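Dockerin type 1 (PDB 4DH2) binds calcium and docks a probable glycoside hydrolase onto a cohesin of a cellulosome anchoring protein, this chain being the type I dockerin domain of that larger protein. Local coordinates at residues Ala5-Val10 with Trp42-Val46; Asp20-Lys25 with Asp56-Lys61. The contacts are given in a common frame with arbitrary orientation. Residue numbers count along the deposited sequence, not the author numbering.

Contact 1 of 2, residues Ala5-Val10 with Trp42-Val46; sequences AVIGDV and WVGDV. With CA (calcium ion), chain I; CA (calcium ion), chain H.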
# COMPACT_ATOMS: atom_id res chain seq x y z
N ALA B 5 -24.15 2.46 10.37
CA ALA B 5 -23.17 1.66 9.64
C ALA B 5 -21.96 2.49 9.26
O ALA B 5 -21.96 3.73 9.40
CB ALA B 5 -23.79 1.05 8.41
N VAL B 6 -20.92 1.83 8.77
CA VAL B 6 -19.63 2.51 8.67
C VAL B 6 -19.48 3.23 7.33
O VAL B 6 -19.67 2.63 6.28
CB VAL B 6 -18.44 1.54 8.87
CG1 VAL B 6 -17.14 2.29 8.69
CG2 VAL B 6 -18.51 0.88 10.27
N ILE B 7 -19.12 4.51 7.40
CA ILE B 7 -18.94 5.33 6.20
C ILE B 7 -17.73 4.85 5.41
O ILE B 7 -16.63 4.68 5.95
CB ILE B 7 -18.79 6.81 6.59
CG1 ILE B 7 -20.09 7.28 7.26
CG2 ILE B 7 -18.50 7.67 5.36
CD1 ILE B 7 -20.01 8.70 7.84
N GLY B 8 -17.95 4.57 4.13
CA GLY B 8 -16.88 4.04 3.31
C GLY B 8 -16.95 2.53 3.25
O GLY B 8 -16.30 1.92 2.41
N ASP B 9 -17.74 1.91 4.14
CA ASP B 9 -17.77 0.46 4.23
C ASP B 9 -18.90 -0.09 3.36
O ASP B 9 -20.00 -0.42 3.83
CB ASP B 9 -17.93 -0.00 5.69
CG ASP B 9 -18.04 -1.50 5.81
OD1 ASP B 9 -17.64 -2.21 4.88
OD2 ASP B 9 -18.56 -1.99 6.85
N VAL B 10 -18.64 -0.13 2.06
CA VAL B 10 -19.68 -0.40 1.10
C VAL B 10 -20.05 -1.87 0.96
O VAL B 10 -21.05 -2.17 0.33
CB VAL B 10 -19.37 0.21 -0.29
CG1 VAL B 10 -19.13 1.72 -0.16
CG2 VAL B 10 -18.20 -0.48 -0.95
N TRP B 42 -25.54 6.42 2.34
CA TRP B 42 -24.91 6.56 3.64
C TRP B 42 -23.46 6.04 3.60
O TRP B 42 -22.52 6.73 4.01
CB TRP B 42 -25.69 5.85 4.74
CG TRP B 42 -24.96 5.97 6.01
CD1 TRP B 42 -24.26 5.00 6.64
CD2 TRP B 42 -24.78 7.17 6.78
NE1 TRP B 42 -23.67 5.50 7.77
CE2 TRP B 42 -23.98 6.83 7.88
CE3 TRP B 42 -25.24 8.49 6.65
CZ2 TRP B 42 -23.61 7.77 8.85
CZ3 TRP B 42 -24.87 9.42 7.61
CH2 TRP B 42 -24.07 9.05 8.70
N VAL B 43 -23.28 4.86 3.03
CA VAL B 43 -21.94 4.26 2.99
C VAL B 43 -21.05 4.83 1.89
O VAL B 43 -19.82 4.86 2.05
CB VAL B 43 -22.00 2.73 2.85
CG1 VAL B 43 -22.77 2.12 4.02
CG2 VAL B 43 -22.64 2.32 1.51
N GLY B 44 -21.64 5.23 0.77
CA GLY B 44 -20.83 5.60 -0.39
C GLY B 44 -20.54 7.06 -0.56
O GLY B 44 -19.58 7.41 -1.24
N ASP B 45 -21.40 7.93 -0.01
CA ASP B 45 -21.17 9.37 -0.11
C ASP B 45 -20.34 9.78 1.10
O ASP B 45 -20.89 10.15 2.14
CB ASP B 45 -22.48 10.15 -0.09
CG ASP B 45 -22.28 11.64 0.03
OD1 ASP B 45 -21.24 12.14 -0.40
OD2 ASP B 45 -23.17 12.34 0.58
N VAL B 46 -19.02 9.71 0.96
CA VAL B 46 -18.15 9.86 2.13
C VAL B 46 -17.82 11.31 2.45
O VAL B 46 -17.37 11.61 3.55
CB VAL B 46 -16.84 9.08 1.98
CG1 VAL B 46 -17.11 7.61 1.76
CG2 VAL B 46 -16.00 9.63 0.85
CA CA I . -19.98 12.34 -2.40
CA CA H . -15.63 -3.03 3.87
O HOH W 1 -14.05 -4.63 3.00
O HOH W 2 -19.09 13.43 -4.22

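Contact 2 of 2, residues Asp20-Lys25 with Asp56-Lys61; sequences DYVLMK and DCNYLK. With CA (calcium ion), chain H; CA (calcium ion), chain I; SO4 (sulfate ion), chain J; SO4 (sulfate ion), chain K.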
# COMPACT_ATOMS: atom_id res chain seq x y z
N ASP B 20 -13.57 -2.27 -0.49
CA ASP B 20 -14.51 -1.17 -0.63
C ASP B 20 -14.10 -0.24 -1.76
O ASP B 20 -14.94 0.32 -2.46
CB ASP B 20 -14.59 -0.40 0.66
CG ASP B 20 -15.00 -1.30 1.81
OD1 ASP B 20 -16.17 -1.72 1.85
OD2 ASP B 20 -14.12 -1.62 2.62
N TYR B 21 -12.80 -0.06 -1.92
CA TYR B 21 -12.28 0.77 -3.01
C TYR B 21 -12.60 0.17 -4.39
O TYR B 21 -13.08 0.86 -5.31
CB TYR B 21 -10.77 0.91 -2.85
CG TYR B 21 -10.08 1.86 -3.81
CD1 TYR B 21 -10.47 3.18 -3.90
CD2 TYR B 21 -9.01 1.43 -4.58
CE1 TYR B 21 -9.85 4.05 -4.76
CE2 TYR B 21 -8.37 2.30 -5.45
CZ TYR B 21 -8.80 3.61 -5.52
OH TYR B 21 -8.19 4.50 -6.37
N VAL B 22 -12.32 -1.12 -4.55
CA VAL B 22 -12.62 -1.80 -5.80
C VAL B 22 -14.12 -1.78 -6.08
O VAL B 22 -14.54 -1.48 -7.23
CB VAL B 22 -12.12 -3.26 -5.74
CG1 VAL B 22 -12.55 -4.01 -6.96
CG2 VAL B 22 -10.57 -3.27 -5.61
N LEU B 23 -14.94 -2.04 -5.05
CA LEU B 23 -16.39 -1.98 -5.22
C LEU B 23 -16.88 -0.57 -5.61
O LEU B 23 -17.75 -0.43 -6.50
CB LEU B 23 -17.11 -2.46 -3.96
CG LEU B 23 -17.06 -3.98 -3.72
CD1 LEU B 23 -17.59 -4.27 -2.33
CD2 LEU B 23 -17.84 -4.77 -4.75
N MET B 24 -16.35 0.46 -4.98
CA MET B 24 -16.70 1.82 -5.33
C MET B 24 -16.40 2.10 -6.82
O MET B 24 -17.22 2.65 -7.55
CB MET B 24 -15.92 2.79 -4.46
CG MET B 24 -16.06 4.23 -4.88
SD MET B 24 -17.67 4.91 -4.47
CE MET B 24 -17.27 5.34 -2.77
N LYS B 25 -15.18 1.74 -7.24
CA LYS B 25 -14.79 1.90 -8.64
C LYS B 25 -15.73 1.18 -9.58
O LYS B 25 -16.16 1.76 -10.62
CB LYS B 25 -13.35 1.44 -8.87
CG LYS B 25 -12.30 2.49 -8.53
CD LYS B 25 -10.95 2.12 -9.16
CE LYS B 25 -9.77 3.05 -8.76
NZ LYS B 25 -8.38 2.54 -9.24
N ASP B 56 -15.81 10.66 -4.17
CA ASP B 56 -15.86 9.70 -3.09
C ASP B 56 -14.81 8.64 -3.25
O ASP B 56 -14.14 8.26 -2.29
CB ASP B 56 -17.23 9.06 -3.03
CG ASP B 56 -18.29 10.08 -2.79
OD1 ASP B 56 -18.32 10.62 -1.68
OD2 ASP B 56 -19.06 10.40 -3.72
N CYS B 57 -14.64 8.17 -4.49
CA CYS B 57 -13.59 7.19 -4.77
C CYS B 57 -12.23 7.75 -4.39
O CYS B 57 -11.39 7.07 -3.79
CB CYS B 57 -13.58 6.83 -6.24
SG CYS B 57 -12.97 5.17 -6.53
N ASN B 58 -11.98 9.01 -4.76
CA ASN B 58 -10.72 9.64 -4.41
C ASN B 58 -10.52 9.78 -2.91
O ASN B 58 -9.40 9.65 -2.40
CB ASN B 58 -10.61 11.01 -5.07
CG ASN B 58 -9.20 11.55 -5.02
OD1 ASN B 58 -8.30 11.01 -5.67
ND2 ASN B 58 -8.98 12.56 -4.21
N TYR B 59 -11.60 10.03 -2.16
CA TYR B 59 -11.49 10.09 -0.72
C TYR B 59 -11.12 8.74 -0.19
O TYR B 59 -10.32 8.63 0.74
CB TYR B 59 -12.76 10.58 -0.03
CG TYR B 59 -12.81 12.07 0.13
CD1 TYR B 59 -13.58 12.85 -0.72
CD2 TYR B 59 -12.07 12.70 1.11
CE1 TYR B 59 -13.61 14.22 -0.59
CE2 TYR B 59 -12.09 14.07 1.25
CZ TYR B 59 -12.87 14.83 0.41
OH TYR B 59 -12.88 16.19 0.55
N LEU B 60 -11.70 7.68 -0.75
CA LEU B 60 -11.32 6.34 -0.32
C LEU B 60 -9.82 6.10 -0.57
O LEU B 60 -9.14 5.53 0.29
CB LEU B 60 -12.11 5.24 -1.02
CG LEU B 60 -13.30 4.67 -0.26
CD1 LEU B 60 -14.37 5.74 -0.18
CD2 LEU B 60 -13.81 3.44 -0.97
N LYS B 61 -9.33 6.52 -1.74
CA LYS B 61 -7.92 6.37 -2.08
C LYS B 61 -7.08 7.09 -1.04
O LYS B 61 -6.13 6.52 -0.51
CB LYS B 61 -7.63 6.92 -3.48
CG LYS B 61 -6.16 6.92 -3.89
CD LYS B 61 -5.88 7.66 -5.21
CE LYS B 61 -6.26 6.82 -6.43
NZ LYS B 61 -5.57 7.23 -7.72
CA CA H . -15.63 -3.03 3.87
CA CA I . -19.98 12.34 -2.40
S SO4 J . -15.17 18.09 -1.45
O1 SO4 J . -13.82 17.65 -1.82
O2 SO4 J . -16.03 17.84 -2.61
O3 SO4 J . -15.63 17.37 -0.27
O4 SO4 J . -15.16 19.51 -1.12
S SO4 K . -5.16 13.86 -4.30
O1 SO4 K . -4.04 13.35 -5.09
O2 SO4 K . -6.09 14.57 -5.19
O3 SO4 K . -5.86 12.74 -3.68
O4 SO4 K . -4.68 14.76 -3.25
O HOH W 1 -14.05 -4.63 3.00
O HOH W 2 -19.09 13.43 -4.22

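Contact 1 of 2, residues Ala5-Val10 with Trp42-Val46
Two hydrogen bonds of different kinds fasten the N-terminal loop Ala5-Val10 to the segment Trp42-Val46, which holds the end of the short helix 40-44. One is purely backbone: Gly8 N donates to Val43 O over 2.8 Å. The other uses a side chain, Trp42 NE1 pointing almost straight at Ala5 O, 3.0 Å away, with the carbonyl lying near the plane of the indole. Around Gly8 the loop makes a type II turn from Val6 to Asp9, closed by Asp9 N to Val6 O at 3.0 Å. Gly8 takes positive phi there, a conformation in which a side chain would collide with the preceding carbonyl.

Outward from the polar pairs the surfaces are apolar. Ile7 CD1 lies 3.9 Å from Trp42 CZ2, and Ile7 CG2 3.9 Å from Val46 CG1, while Val10 CG1 meets Val43 CG2 at the same distance. Phe71 extends this apolar patch beside Ile7 and Val46.

Asp9 and Asp45 turn their CA-to-CB bonds away from the contact, and the OD1 of each lies 2.4 Å from its own calcium, the Asp9 site being completed by Asn11, Asp13, Val15, Asp20 and a water; Asp9 OD2 is hydrogen-bonded to Gly14 N. The chemistry thus separates by direction: two hydrogen bonds and apolar side chains join the segments, while the carboxylates, directed away from the interface, serve the metals, so that the starts of both calcium loops are held back to back.

Contact 2 of 2, residues Asp20-Lys25 with Asp56-Lys61
Apolar packing dominates where helix segments 20-25 and 56-61 lie side by side, nearly antiparallel at 163° with axes 9.8 Å apart. Leu60 points toward the facing helix and lodges against the backbone at Asp20 and Tyr21, its CD2 lying 3.7 Å from Tyr21 CA. Met24 answers from the other side, with CE 3.9 Å from Leu60 CD1 and 3.7 Å from Asp56 CB.

Sulfur forms a second group of contacts. Cys57 SG sits 3.6 Å from Met24 CG and 3.4 Å from Lys25 CG, and also makes an oblique sulfur-aromatic contact with Tyr21, 4.7 Å from the ring centroid. The same ring turns its edge to the backbone, Tyr21 CE1 lying 3.5 Å from Cys57 O, and its hydroxyl rests against the aliphatic part of Lys61, with Tyr21 OH 3.0 Å from Lys61 CE.

Charged groups find their partners beyond the two segments. Lys25 forms salt bridges with Asp94 and Asp96 of the cohesin chain, and Lys61 with Asp79 of that chain; Tyr21 also packs on its Leu92. Asp20 and Asp56 each bind a calcium through both carboxylate oxygens, at 2.4-2.5 Å from OD1 and OD2 to the ion, and each also accepts a hydrogen bond from a loop backbone amide, of Asn17 and Asn53 respectively.

Such a pair, two antiparallel helices each carrying, in its first turn, the bidentate aspartate that closes a calcium loop, is the hallmark of the type I dockerin, whose duplicated F-hand motifs, related to the EF-hand, present these helices to cohesin.

Contacts 1 and 2, with centres 10 Å apart, share both calcium sites, because each loop opens in contact 1 and closes in contact 2. At one ion Asp9 and Asp20 converge, with Asp9 OD1 and Asp20 OD1 3.4 Å apart, like charges brought together by the metal between them; Asp45 and Asp56 play the same parts at the other. A probable hydrogen bond from Val46 N to Asp56 OD1, 2.9 Å, adds a direct tie. Along the chain the four segments alternate, so each repeat gives one segment to each contact. The example illustrates how a duplicated motif builds one compact domain: the loop starts pair, the exiting helices pair, and calcium joins the layers.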